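Local coordinates for protein cysteine protease (Xylella fastidiosa, PDB 3OIS) that probably cleaves peptide bonds as a papain-family cysteine peptidase, and binds the nucleotide UDP, at residues C78-A86 with E234-V242. Residues are numbered along the deposited sequence; the frame is centred on the assembly and turned at random.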
ATOM      1  N   CYS A  78      -2.222   2.562  -5.699  1.00 11.03           N
ATOM      2  CA  CYS A  78      -2.403   1.905  -4.369  1.00 11.02           C
ATOM      3  C   CYS A  78      -1.062   1.745  -3.625  1.00 11.38           C
ATOM      4  O   CYS A  78      -1.033   1.936  -2.367  1.00 10.19           O
ATOM      5  CB  CYS A  78      -3.079   0.502  -4.412  1.00 11.03           C
ATOM      6  SG  CYS A  78      -2.112  -0.660  -5.454  1.00 13.69           S
ATOM      7  N   THR A  79       0.029   1.373  -4.332  1.00 10.16           N
ATOM      8  CA  THR A  79       1.294   1.215  -3.641  1.00 10.98           C
ATOM      9  C   THR A  79       1.674   2.553  -2.993  1.00 10.22           C
ATOM     10  O   THR A  79       2.179   2.530  -1.865  1.00 10.46           O
ATOM     11  CB  THR A  79       2.431   0.668  -4.501  1.00 11.12           C
ATOM     12  OG1 THR A  79       2.756   1.646  -5.512  1.00 13.65           O
ATOM     13  CG2 THR A  79       1.987  -0.635  -5.148  1.00 14.49           C
ATOM     14  N   ALA A  80       1.468   3.719  -3.646  1.00 10.67           N
ATOM     15  CA  ALA A  80       1.858   5.002  -3.062  1.00 12.14           C
ATOM     16  C   ALA A  80       0.956   5.372  -1.904  1.00 12.25           C
ATOM     17  O   ALA A  80       1.393   6.113  -0.955  1.00 12.94           O
ATOM     18  CB  ALA A  80       1.722   6.036  -4.098  1.00 12.71           C
ATOM     19  N   ASN A  81      -0.305   4.945  -1.990  1.00 10.13           N
ATOM     20  CA  ASN A  81      -1.263   5.194  -0.888  1.00 12.63           C
ATOM     21  C   ASN A  81      -0.946   4.399   0.375  1.00 14.73           C
ATOM     22  O   ASN A  81      -0.927   4.969   1.507  1.00 13.16           O
ATOM     23  CB  ASN A  81      -2.710   4.939  -1.317  1.00 12.85           C
ATOM     24  CG  ASN A  81      -3.265   6.047  -2.158  1.00 13.38           C
ATOM     25  OD1 ASN A  81      -2.828   6.271  -3.350  1.00 17.80           O
ATOM     26  ND2 ASN A  81      -4.198   6.769  -1.611  1.00 10.04           N
ATOM     27  N   ALA A  82      -0.603   3.114   0.197  1.00 13.32           N
ATOM     28  CA  ALA A  82      -0.202   2.270   1.289  1.00 14.84           C
ATOM     29  C   ALA A  82       1.107   2.813   1.907  1.00 14.80           C
ATOM     30  O   ALA A  82       1.214   2.910   3.118  1.00 14.87           O
ATOM     31  CB  ALA A  82       0.001   0.802   0.835  1.00 14.20           C
ATOM     32  N   LEU A  83       2.093   3.164   1.056  1.00 13.49           N
ATOM     33  CA  LEU A  83       3.356   3.616   1.563  1.00 13.99           C
ATOM     34  C   LEU A  83       3.285   5.022   2.175  1.00 14.20           C
ATOM     35  O   LEU A  83       3.995   5.290   3.186  1.00 14.29           O
ATOM     36  CB  LEU A  83       4.405   3.595   0.443  1.00 15.02           C
ATOM     37  CG  LEU A  83       4.877   2.158   0.134  1.00 13.39           C
ATOM     38  CD1 LEU A  83       5.752   2.160  -1.250  1.00 13.97           C
ATOM     39  CD2 LEU A  83       5.715   1.509   1.310  1.00 12.50           C
ATOM     40  N   ALA A  84       2.461   5.919   1.613  1.00 14.41           N
ATOM     41  CA  ALA A  84       2.211   7.266   2.222  1.00 14.56           C
ATOM     42  C   ALA A  84       1.753   7.080   3.650  1.00 14.58           C
ATOM     43  O   ALA A  84       2.259   7.797   4.556  1.00 16.41           O
ATOM     44  CB  ALA A  84       1.166   8.041   1.448  1.00 15.64           C
ATOM     45  N   ALA A  85       0.850   6.123   3.859  1.00 13.94           N
ATOM     46  CA  ALA A  85       0.303   5.867   5.214  1.00 13.69           C
ATOM     47  C   ALA A  85       1.382   5.269   6.147  1.00 14.79           C
ATOM     48  O   ALA A  85       1.446   5.596   7.357  1.00 13.84           O
ATOM     49  CB  ALA A  85      -1.014   4.985   5.147  1.00 12.96           C
ATOM     50  N   ALA A  86       2.234   4.345   5.662  1.00 14.50           N
ATOM     51  CA  ALA A  86       3.293   3.800   6.492  1.00 14.67           C
ATOM     52  C   ALA A  86       4.178   4.950   6.970  1.00 16.43           C
ATOM     53  O   ALA A  86       4.556   4.951   8.160  1.00 16.27           O
ATOM     54  CB  ALA A  86       4.127   2.767   5.676  1.00 16.50           C
ATOM     55  N   GLU A 234      -9.891  -9.800 -10.438  1.00 16.25           N
ATOM     56  CA  GLU A 234     -10.088  -8.406 -10.925  1.00 16.92           C
ATOM     57  C   GLU A 234      -8.841  -7.524 -10.967  1.00 17.65           C
ATOM     58  O   GLU A 234      -8.764  -6.520 -11.733  1.00 17.67           O
ATOM     59  CB  GLU A 234     -11.131  -7.674 -10.070  1.00 18.60           C
ATOM     60  CG  GLU A 234     -12.512  -8.428 -10.040  1.00 21.49           C
ATOM     61  CD  GLU A 234     -13.152  -8.536 -11.436  1.00 28.60           C
ATOM     62  OE1 GLU A 234     -13.089  -7.570 -12.234  1.00 33.11           O
ATOM     63  OE2 GLU A 234     -13.686  -9.582 -11.768  1.00 31.48           O
ATOM     64  N   GLY A 235      -7.869  -7.813 -10.117  1.00 15.27           N
ATOM     65  CA  GLY A 235      -6.677  -6.925 -10.158  1.00 15.20           C
ATOM     66  C   GLY A 235      -5.790  -7.179  -8.939  1.00 11.45           C
ATOM     67  O   GLY A 235      -6.103  -8.043  -8.164  1.00 13.44           O
ATOM     68  N   GLY A 236      -4.687  -6.441  -8.882  1.00 12.71           N
ATOM     69  CA  GLY A 236      -3.683  -6.490  -7.839  1.00 11.81           C
ATOM     70  C   GLY A 236      -3.757  -5.208  -7.022  1.00 10.67           C
ATOM     71  O   GLY A 236      -3.661  -4.134  -7.601  1.00 11.72           O
ATOM     72  N   HIS A 237      -3.906  -5.361  -5.699  1.00 11.17           N
ATOM     73  CA  HIS A 237      -4.050  -4.194  -4.818  1.00 11.99           C
ATOM     74  C   HIS A 237      -2.968  -4.229  -3.758  1.00 11.36           C
ATOM     75  O   HIS A 237      -2.391  -5.295  -3.547  1.00 14.35           O
ATOM     76  CB  HIS A 237      -5.455  -4.128  -4.180  1.00 12.36           C
ATOM     77  CG  HIS A 237      -5.804  -2.775  -3.688  1.00 13.71           C
ATOM     78  ND1 HIS A 237      -6.589  -2.520  -2.571  1.00 16.23           N
ATOM     79  CD2 HIS A 237      -5.491  -1.575  -4.202  1.00  8.97           C
ATOM     80  CE1 HIS A 237      -6.731  -1.218  -2.432  1.00  8.88           C
ATOM     81  NE2 HIS A 237      -6.063  -0.619  -3.399  1.00 13.18           N
ATOM     82  N   ALA A 238      -2.720  -3.095  -3.095  1.00 12.47           N
ATOM     83  CA  ALA A 238      -1.724  -3.069  -1.985  1.00 13.29           C
ATOM     84  C   ALA A 238      -2.276  -2.131  -0.941  1.00 11.53           C
ATOM     85  O   ALA A 238      -2.903  -1.110  -1.287  1.00 10.84           O
ATOM     86  CB  ALA A 238      -0.370  -2.596  -2.465  1.00 13.37           C
ATOM     87  N   VAL A 239      -2.086  -2.560   0.327  1.00 11.40           N
ATOM     88  CA  VAL A 239      -2.674  -1.776   1.453  1.00 10.13           C
ATOM     89  C   VAL A 239      -1.705  -1.805   2.611  1.00 11.38           C
ATOM     90  O   VAL A 239      -0.698  -2.504   2.611  1.00 12.90           O
ATOM     91  CB  VAL A 239      -4.009  -2.445   1.910  1.00 12.21           C
ATOM     92  CG1 VAL A 239      -5.044  -2.371   0.783  1.00 10.99           C
ATOM     93  CG2 VAL A 239      -3.775  -3.909   2.271  1.00 12.77           C
ATOM     94  N   LEU A 240      -1.996  -0.981   3.618  1.00 10.86           N
ATOM     95  CA  LEU A 240      -1.283  -1.027   4.908  1.00 12.57           C
ATOM     96  C   LEU A 240      -2.099  -1.913   5.886  1.00 11.78           C
ATOM     97  O   LEU A 240      -3.320  -1.695   6.078  1.00 15.00           O
ATOM     98  CB  LEU A 240      -1.154   0.408   5.472  1.00 13.00           C
ATOM     99  CG  LEU A 240      -0.306   0.478   6.782  1.00 12.58           C
ATOM    100  CD1 LEU A 240       1.206   0.441   6.372  1.00 11.44           C
ATOM    101  CD2 LEU A 240      -0.659   1.811   7.524  1.00 12.01           C
ATOM    102  N   CYS A 241      -1.445  -2.893   6.534  1.00 11.16           N
ATOM    103  CA  CYS A 241      -2.114  -3.673   7.545  1.00 11.37           C
ATOM    104  C   CYS A 241      -1.846  -3.094   8.941  1.00 11.78           C
ATOM    105  O   CYS A 241      -0.737  -2.765   9.263  1.00 13.35           O
ATOM    106  CB  CYS A 241      -1.551  -5.117   7.488  1.00 10.89           C
ATOM    107  SG  CYS A 241      -2.315  -6.202   8.732  1.00 15.26           S
ATOM    108  N   VAL A 242      -2.883  -2.973   9.747  1.00 12.38           N
ATOM    109  CA  VAL A 242      -2.685  -2.229  11.017  1.00 14.61           C
ATOM    110  C   VAL A 242      -3.087  -3.011  12.195  1.00 15.13           C
ATOM    111  O   VAL A 242      -3.141  -2.464  13.309  1.00 15.53           O
ATOM    112  CB  VAL A 242      -3.571  -0.879  11.004  1.00 15.33           C
ATOM    113  CG1 VAL A 242      -3.075   0.067   9.871  1.00 12.43           C
ATOM    114  CG2 VAL A 242      -5.086  -1.158  10.817  1.00 13.60           C
TER
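A238 pushes its methyl into the first turn of helix 78-93, where CB meets C78 SG at 4.0 Å and T79 CG2 at 4.1 Å. I126, from helix 126-135, also touches this alanine. T79 keeps its hydroxyl out of the join, hydrogen-bonded to E111. One turn on, the bump belongs to the helix: A82 CB fits into the dip between A238 and L240 and rests on bare strand backbone, 3.6 Å from V239 C. V239 turns its own side chain the other way, onto F206 and I253. With small side chains meeting at A82 and A238, the segment axes approach to 6.7 Å, running nearly parallel at 13°. This is the domain interface of the papain fold, with the central helix laid against a strand of the beta domain. C78 at the helix start and H237 on the strand are probably the family's catalytic cysteine and histidine; the sulfur lies obliquely to the imidazole, 4.7 Å from its centroid. W257 stacks on that ring and N255 touches the histidine. Farther along, L240 holds CG anti to its backbone N (chi1 -175°), and its fork splits between two alanines: CD1 packs on A86 CB at 3.8 Å, CD2 on A85 CB at 4.0 Å.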